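Local coordinates for 6-phosphogluconate dehydratase (Shewanella oneidensis, PDB 2GP4), which catalyses the dehydration of 6-phosphogluconate to 2-keto-3-deoxy-6-phosphogluconate, a step of the Entner-Doudoroff pathway, and is captured in this model without its iron-sulfur cluster, at residues Q260-S265 against R399-E404; A525-G530 against P540-L545. All coordinates share one frame; numbering follows the deposited sequence.

Contact 1: Q260-S265 against R399-E404; sequences QLPGSS and RRYTQE
A type II beta turn from L261 to S264 presents its proline, P262, to the ring of Y401, which closes a 3-10 segment just ahead of strand 403-408. CG of P262 sits over the middle of one face of the tyrosine, 3.7 Å from the ring centroid and 11° off the normal: a CH-pi contact, with the two side chains crossing at about a right angle. CG of Y401 stands anti to its own carbonyl carbon (chi1 -77°), and from there the ring reaches across to the loop with its hydroxyl leading. At that end Y401 OH donates to Q260 O at 2.6 Å; the oxygen lies at the ring edge, while the hydroxyl approaches from above the carbonyl plane. One face and the phenol end are thus both engaged by the same loop, which should limit how the ring can slide or turn. The turn itself is tied twice at L261 O, which accepts from S264 N at 3.1 Å and from S264 OG at 2.7 Å. G263, at positive phi, gives its N-H to E255 of helix 252-256. P262 CB also packs 3.7 Å from Q403 O, and the proline carbonyl accepts from W414 NE1 on the partner strand 411-416.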
ATOM      1  N   GLN A 260       8.080   1.649  13.487  1.00 30.82           N
ATOM      2  CA  GLN A 260       7.579   1.123  14.754  1.00 30.83           C
ATOM      3  C   GLN A 260       8.581   0.117  15.310  1.00 30.70           C
ATOM      4  O   GLN A 260       9.444  -0.357  14.580  1.00 30.59           O
ATOM      5  CB  GLN A 260       6.204   0.474  14.572  1.00 30.72           C
ATOM      6  CG  GLN A 260       6.128  -0.552  13.444  1.00 30.86           C
ATOM      7  CD  GLN A 260       4.736  -1.133  13.254  1.00 30.86           C
ATOM      8  OE1 GLN A 260       3.731  -0.423  13.304  1.00 29.51           O
ATOM      9  NE2 GLN A 260       4.678  -2.437  13.022  1.00 31.57           N
ATOM     10  N   LEU A 261       8.467  -0.197  16.598  1.00 30.71           N
ATOM     11  CA  LEU A 261       9.334  -1.192  17.237  1.00 30.72           C
ATOM     12  C   LEU A 261       9.302  -2.545  16.520  1.00 30.82           C
ATOM     13  O   LEU A 261       8.237  -3.002  16.113  1.00 30.57           O
ATOM     14  CB  LEU A 261       8.966  -1.359  18.715  1.00 30.54           C
ATOM     15  CG  LEU A 261       9.738  -0.601  19.806  1.00 30.15           C
ATOM     16  CD1 LEU A 261      10.376   0.698  19.330  1.00 29.46           C
ATOM     17  CD2 LEU A 261       8.836  -0.351  21.006  1.00 29.05           C
ATOM     18  N   PRO A 262      10.480  -3.175  16.344  1.00 31.20           N
ATOM     19  CA  PRO A 262      10.587  -4.493  15.712  1.00 31.53           C
ATOM     20  C   PRO A 262       9.636  -5.527  16.320  1.00 31.98           C
ATOM     21  O   PRO A 262       9.604  -5.705  17.542  1.00 31.67           O
ATOM     22  CB  PRO A 262      12.039  -4.890  15.974  1.00 31.35           C
ATOM     23  CG  PRO A 262      12.757  -3.610  16.107  1.00 31.06           C
ATOM     24  CD  PRO A 262      11.804  -2.648  16.732  1.00 31.11           C
ATOM     25  N   GLY A 263       8.860  -6.178  15.457  1.00 32.65           N
ATOM     26  CA  GLY A 263       7.930  -7.227  15.856  1.00 33.80           C
ATOM     27  C   GLY A 263       6.771  -6.781  16.725  1.00 34.68           C
ATOM     28  O   GLY A 263       6.103  -7.611  17.337  1.00 34.82           O
ATOM     29  N   SER A 264       6.513  -5.479  16.773  1.00 35.82           N
ATOM     30  CA  SER A 264       5.463  -4.941  17.641  1.00 37.21           C
ATOM     31  C   SER A 264       4.031  -5.093  17.106  1.00 38.06           C
ATOM     32  O   SER A 264       3.080  -5.070  17.885  1.00 38.32           O
ATOM     33  CB  SER A 264       5.740  -3.476  17.981  1.00 37.11           C
ATOM     34  OG  SER A 264       5.667  -2.678  16.816  1.00 37.63           O
ATOM     35  N   SER A 265       3.879  -5.246  15.793  1.00 39.07           N
ATOM     36  CA  SER A 265       2.551  -5.277  15.176  1.00 40.26           C
ATOM     37  C   SER A 265       1.820  -6.619  15.290  1.00 41.07           C
ATOM     38  O   SER A 265       0.618  -6.698  15.026  1.00 41.17           O
ATOM     39  CB  SER A 265       2.611  -4.817  13.709  1.00 40.24           C
ATOM     40  OG  SER A 265       3.658  -5.442  12.992  1.00 40.24           O
ATOM     41  N   ARG A 399      18.996  -4.472  10.268  1.00 24.11           N
ATOM     42  CA  ARG A 399      19.191  -5.811  10.837  1.00 24.13           C
ATOM     43  C   ARG A 399      18.535  -5.953  12.219  1.00 24.18           C
ATOM     44  O   ARG A 399      18.267  -7.075  12.674  1.00 24.11           O
ATOM     45  CB  ARG A 399      20.690  -6.131  10.901  1.00 24.34           C
ATOM     46  CG  ARG A 399      21.071  -7.612  10.872  1.00 25.29           C
ATOM     47  CD  ARG A 399      20.575  -8.352   9.626  1.00 25.67           C
ATOM     48  NE  ARG A 399      21.460  -8.280   8.462  1.00 24.14           N
ATOM     49  CZ  ARG A 399      21.484  -9.195   7.488  1.00 23.89           C
ATOM     50  NH1 ARG A 399      20.701 -10.268   7.543  1.00 23.54           N
ATOM     51  NH2 ARG A 399      22.301  -9.054   6.458  1.00 22.68           N
ATOM     52  N   ARG A 400      18.258  -4.814  12.864  1.00 23.86           N
ATOM     53  CA  ARG A 400      17.522  -4.768  14.134  1.00 23.87           C
ATOM     54  C   ARG A 400      16.102  -5.318  13.993  1.00 23.64           C
ATOM     55  O   ARG A 400      15.491  -5.762  14.973  1.00 23.34           O
ATOM     56  CB  ARG A 400      17.434  -3.336  14.660  1.00 23.89           C
ATOM     57  CG  ARG A 400      18.732  -2.751  15.127  1.00 24.67           C
ATOM     58  CD  ARG A 400      18.567  -1.271  15.451  1.00 25.63           C
ATOM     59  NE  ARG A 400      19.842  -0.665  15.826  1.00 26.91           N
ATOM     60  CZ  ARG A 400      20.380  -0.729  17.042  1.00 27.40           C
ATOM     61  NH1 ARG A 400      19.762  -1.375  18.024  1.00 27.47           N
ATOM     62  NH2 ARG A 400      21.543  -0.144  17.277  1.00 28.14           N
ATOM     63  N   TYR A 401      15.583  -5.277  12.770  1.00 23.31           N
ATOM     64  CA  TYR A 401      14.232  -5.742  12.494  1.00 23.25           C
ATOM     65  C   TYR A 401      14.159  -7.232  12.169  1.00 23.29           C
ATOM     66  O   TYR A 401      13.087  -7.760  11.884  1.00 23.37           O
ATOM     67  CB  TYR A 401      13.565  -4.854  11.431  1.00 22.96           C
ATOM     68  CG  TYR A 401      13.114  -3.556  12.036  1.00 22.37           C
ATOM     69  CD1 TYR A 401      14.023  -2.529  12.280  1.00 22.16           C
ATOM     70  CD2 TYR A 401      11.793  -3.374  12.425  1.00 22.32           C
ATOM     71  CE1 TYR A 401      13.623  -1.348  12.871  1.00 22.24           C
ATOM     72  CE2 TYR A 401      11.377  -2.188  13.016  1.00 21.82           C
ATOM     73  CZ  TYR A 401      12.299  -1.179  13.238  1.00 22.30           C
ATOM     74  OH  TYR A 401      11.906   0.006  13.823  1.00 21.77           O
ATOM     75  N   THR A 402      15.301  -7.908  12.254  1.00 23.64           N
ATOM     76  CA  THR A 402      15.345  -9.373  12.203  1.00 23.91           C
ATOM     77  C   THR A 402      15.211  -9.960  13.608  1.00 24.19           C
ATOM     78  O   THR A 402      15.254 -11.176  13.786  1.00 24.10           O
ATOM     79  CB  THR A 402      16.644  -9.903  11.546  1.00 23.74           C
ATOM     80  OG1 THR A 402      17.771  -9.629  12.392  1.00 23.55           O
ATOM     81  CG2 THR A 402      16.855  -9.271  10.183  1.00 23.62           C
ATOM     82  N   GLN A 403      15.061  -9.087  14.599  1.00 24.80           N
ATOM     83  CA  GLN A 403      14.888  -9.512  15.986  1.00 25.56           C
ATOM     84  C   GLN A 403      13.437  -9.389  16.452  1.00 25.85           C
ATOM     85  O   GLN A 403      12.672  -8.560  15.945  1.00 25.95           O
ATOM     86  CB  GLN A 403      15.812  -8.730  16.920  1.00 25.50           C
ATOM     87  CG  GLN A 403      17.286  -9.050  16.766  1.00 25.78           C
ATOM     88  CD  GLN A 403      18.054  -8.884  18.072  1.00 26.61           C
ATOM     89  OE1 GLN A 403      17.829  -7.931  18.826  1.00 26.94           O
ATOM     90  NE2 GLN A 403      18.960  -9.818  18.346  1.00 25.60           N
ATOM     91  N   GLU A 404      13.076 -10.213  17.431  1.00 26.26           N
ATOM     92  CA  GLU A 404      11.698 -10.322  17.896  1.00 26.76           C
ATOM     93  C   GLU A 404      11.589 -10.030  19.385  1.00 26.78           C
ATOM     94  O   GLU A 404      12.426 -10.489  20.164  1.00 26.59           O
ATOM     95  CB  GLU A 404      11.143 -11.719  17.615  1.00 26.71           C
ATOM     96  CG  GLU A 404      11.024 -12.073  16.148  1.00 27.14           C
ATOM     97  CD  GLU A 404      10.299 -13.395  15.921  1.00 27.66           C
ATOM     98  OE1 GLU A 404      10.708 -14.425  16.507  1.00 27.99           O
ATOM     99  OE2 GLU A 404       9.317 -13.398  15.147  1.00 28.59           O
TER

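Contact 2: A525-G530 against P540-L545; sequences ALMTDG and PAAIHL
M527, built as selenomethionine, and L545 meet obliquely on one side of a parallel strand pair, SE lying 3.9 Å from L545 CD2. With CG anti to the backbone N (chi1 -166°), the M527 chain rises from the strand before bending at its end, and its CG also passes A542 CB on the same face. The reverse face carries L526 and A541, whose CB atoms stand side by side at 3.8 Å. Between these two layers of side chains the strands run nearly parallel, 7° apart, joined by L526 N to P540 O, A542 N to L526 O and T528 N to A542 O. Past I543 the strand turns a corner at H544: L545 N, instead of H544 N, bonds T528 O, at 3.1 Å and on a carbonyl lone pair. H544 N turns to G530 O at 2.8 Å, an oxygen that also lies at the edge of the histidine ring, 3.3 Å from CD2. T528 OG1 accepts from G530 N at 3.0 Å in an ST turn and donates its own proton to V494 O of strand 490-494. The carboxylate of D529 is gripped by the backbone N-H groups of G496, Q497 and A549. Within the mixed sheet, 490-494 flanks the first strand and 448-453 the second; L573 of strand 572-575 packs on M527, A542 and L545.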
ATOM      1  N   ALA A 525     -10.574  -9.600 -20.432  1.00 25.21           N
ATOM      2  CA  ALA A 525      -9.753  -8.709 -19.615  1.00 25.24           C
ATOM      3  C   ALA A 525     -10.559  -7.533 -19.093  1.00 25.47           C
ATOM      4  O   ALA A 525     -11.610  -7.193 -19.644  1.00 25.55           O
ATOM      5  CB  ALA A 525      -8.549  -8.220 -20.392  1.00 24.93           C
ATOM      6  N   LEU A 526     -10.063  -6.941 -18.009  1.00 25.82           N
ATOM      7  CA  LEU A 526     -10.645  -5.752 -17.413  1.00 26.19           C
ATOM      8  C   LEU A 526      -9.774  -4.546 -17.686  1.00 26.38           C
ATOM      9  O   LEU A 526      -8.553  -4.636 -17.650  1.00 26.31           O
ATOM     10  CB  LEU A 526     -10.763  -5.903 -15.898  1.00 26.14           C
ATOM     11  CG  LEU A 526     -12.016  -6.464 -15.230  1.00 26.76           C
ATOM     12  CD1 LEU A 526     -13.291  -5.901 -15.856  1.00 27.32           C
ATOM     13  CD2 LEU A 526     -12.002  -7.967 -15.258  1.00 27.52           C
HETATM   14  N   MSE A 527     -10.418  -3.414 -17.943  1.00 26.66           N
HETATM   15  CA  MSE A 527      -9.733  -2.137 -18.003  1.00 27.03           C
HETATM   16  C   MSE A 527     -10.575  -1.092 -17.285  1.00 25.92           C
HETATM   17  O   MSE A 527     -11.731  -0.869 -17.636  1.00 25.71           O
HETATM   18  CB  MSE A 527      -9.466  -1.723 -19.448  1.00 26.70           C
HETATM   19  CG  MSE A 527      -8.475  -0.573 -19.572  1.00 27.91           C
HETATM   20 SE   MSE A 527      -8.282   0.009 -21.417  1.00 30.45          SE
HETATM   21  CE  MSE A 527      -8.013  -1.754 -22.179  1.00 29.17           C
ATOM     22  N   THR A 528      -9.994  -0.467 -16.267  1.00 25.18           N
ATOM     23  CA  THR A 528     -10.701   0.571 -15.521  1.00 24.66           C
ATOM     24  C   THR A 528      -9.775   1.702 -15.088  1.00 24.38           C
ATOM     25  O   THR A 528      -8.573   1.499 -14.888  1.00 24.22           O
ATOM     26  CB  THR A 528     -11.486  -0.013 -14.300  1.00 24.65           C
ATOM     27  OG1 THR A 528     -12.299   1.010 -13.711  1.00 23.76           O
ATOM     28  CG2 THR A 528     -10.540  -0.600 -13.244  1.00 24.26           C
ATOM     29  N   ASP A 529     -10.344   2.897 -14.968  1.00 24.25           N
ATOM     30  CA  ASP A 529      -9.622   4.033 -14.393  1.00 24.16           C
ATOM     31  C   ASP A 529      -9.696   3.988 -12.873  1.00 24.23           C
ATOM     32  O   ASP A 529      -9.101   4.820 -12.178  1.00 24.10           O
ATOM     33  CB  ASP A 529     -10.133   5.372 -14.944  1.00 23.93           C
ATOM     34  CG  ASP A 529     -11.654   5.478 -14.965  1.00 23.80           C
ATOM     35  OD1 ASP A 529     -12.349   4.674 -14.302  1.00 22.83           O
ATOM     36  OD2 ASP A 529     -12.155   6.399 -15.652  1.00 24.09           O
ATOM     37  N   GLY A 530     -10.422   2.992 -12.372  1.00 24.50           N
ATOM     38  CA  GLY A 530     -10.534   2.736 -10.948  1.00 25.09           C
ATOM     39  C   GLY A 530      -9.698   1.556 -10.490  1.00 25.69           C
ATOM     40  O   GLY A 530      -8.605   1.320 -11.003  1.00 25.65           O
ATOM     41  N   PRO A 540      -6.656 -10.981 -16.417  1.00 20.06           N
ATOM     42  CA  PRO A 540      -5.806  -9.805 -16.604  1.00 19.57           C
ATOM     43  C   PRO A 540      -6.625  -8.536 -16.417  1.00 19.27           C
ATOM     44  O   PRO A 540      -7.672  -8.369 -17.055  1.00 19.07           O
ATOM     45  CB  PRO A 540      -5.340  -9.931 -18.064  1.00 19.36           C
ATOM     46  CG  PRO A 540      -6.342 -10.842 -18.709  1.00 19.42           C
ATOM     47  CD  PRO A 540      -6.714 -11.810 -17.638  1.00 19.99           C
ATOM     48  N   ALA A 541      -6.160  -7.662 -15.532  1.00 18.79           N
ATOM     49  CA  ALA A 541      -6.871  -6.416 -15.255  1.00 18.40           C
ATOM     50  C   ALA A 541      -5.938  -5.206 -15.311  1.00 17.85           C
ATOM     51  O   ALA A 541      -5.016  -5.089 -14.506  1.00 17.83           O
ATOM     52  CB  ALA A 541      -7.568  -6.500 -13.907  1.00 18.25           C
ATOM     53  N   ALA A 542      -6.169  -4.324 -16.279  1.00 17.35           N
ATOM     54  CA  ALA A 542      -5.469  -3.046 -16.330  1.00 16.99           C
ATOM     55  C   ALA A 542      -6.229  -2.054 -15.460  1.00 16.68           C
ATOM     56  O   ALA A 542      -7.371  -1.719 -15.756  1.00 16.64           O
ATOM     57  CB  ALA A 542      -5.361  -2.553 -17.750  1.00 16.82           C
ATOM     58  N   ILE A 543      -5.593  -1.613 -14.375  1.00 16.61           N
ATOM     59  CA  ILE A 543      -6.253  -0.795 -13.345  1.00 16.65           C
ATOM     60  C   ILE A 543      -5.537   0.543 -13.129  1.00 16.74           C
ATOM     61  O   ILE A 543      -4.377   0.701 -13.523  1.00 16.57           O
ATOM     62  CB  ILE A 543      -6.374  -1.554 -11.982  1.00 16.78           C
ATOM     63  CG1 ILE A 543      -4.991  -1.912 -11.417  1.00 16.79           C
ATOM     64  CG2 ILE A 543      -7.242  -2.802 -12.124  1.00 16.94           C
ATOM     65  CD1 ILE A 543      -5.004  -2.375  -9.966  1.00 16.52           C
ATOM     66  N   HIS A 544      -6.225   1.497 -12.493  1.00 16.84           N
ATOM     67  CA  HIS A 544      -5.666   2.838 -12.242  1.00 17.03           C
ATOM     68  C   HIS A 544      -5.355   3.593 -13.546  1.00 17.26           C
ATOM     69  O   HIS A 544      -4.554   4.532 -13.546  1.00 17.03           O
ATOM     70  CB  HIS A 544      -4.402   2.765 -11.354  1.00 16.85           C
ATOM     71  CG  HIS A 544      -4.605   2.040 -10.059  1.00 16.36           C
ATOM     72  ND1 HIS A 544      -3.683   2.074  -9.038  1.00 16.97           N
ATOM     73  CD2 HIS A 544      -5.623   1.262  -9.618  1.00 16.07           C
ATOM     74  CE1 HIS A 544      -4.120   1.348  -8.025  1.00 16.84           C
ATOM     75  NE2 HIS A 544      -5.297   0.844  -8.351  1.00 16.10           N
ATOM     76  N   LEU A 545      -5.996   3.183 -14.644  1.00 17.53           N
ATOM     77  CA  LEU A 545      -5.816   3.839 -15.944  1.00 17.96           C
ATOM     78  C   LEU A 545      -5.901   5.360 -15.835  1.00 18.24           C
ATOM     79  O   LEU A 545      -6.811   5.914 -15.205  1.00 18.24           O
ATOM     80  CB  LEU A 545      -6.809   3.321 -16.996  1.00 17.78           C
ATOM     81  CG  LEU A 545      -6.595   3.850 -18.423  1.00 17.92           C
ATOM     82  CD1 LEU A 545      -5.176   3.578 -18.935  1.00 17.54           C
ATOM     83  CD2 LEU A 545      -7.625   3.287 -19.393  1.00 17.64           C
TER
HETATM   84  O   HOH W   1      -7.302   6.829 -12.886  1.00 19.74           O

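How the contacts relate
Both segments of contact 1 come earlier in the chain than either segment of contact 2, and the two contacts lie on opposite sides of the chain's centre, their own centres 36 Å apart and their nearest atoms about 23 Å apart. They share no sheet. Residues 260-265 and 399-404, with 133 residues between them, just over half of them helical, join the loop after helix 252-256 to the approach to the two-stranded hairpin 403-408/411-416 in the N-terminal part. Residues 525-530 and 540-545, only 10 apart, pair inner strands of the mixed sheet in the C-terminal, mainly beta part. Contact 1 thus ties distant sequence together within the helical domain, whereas contact 2 is local pairing inside the other domain.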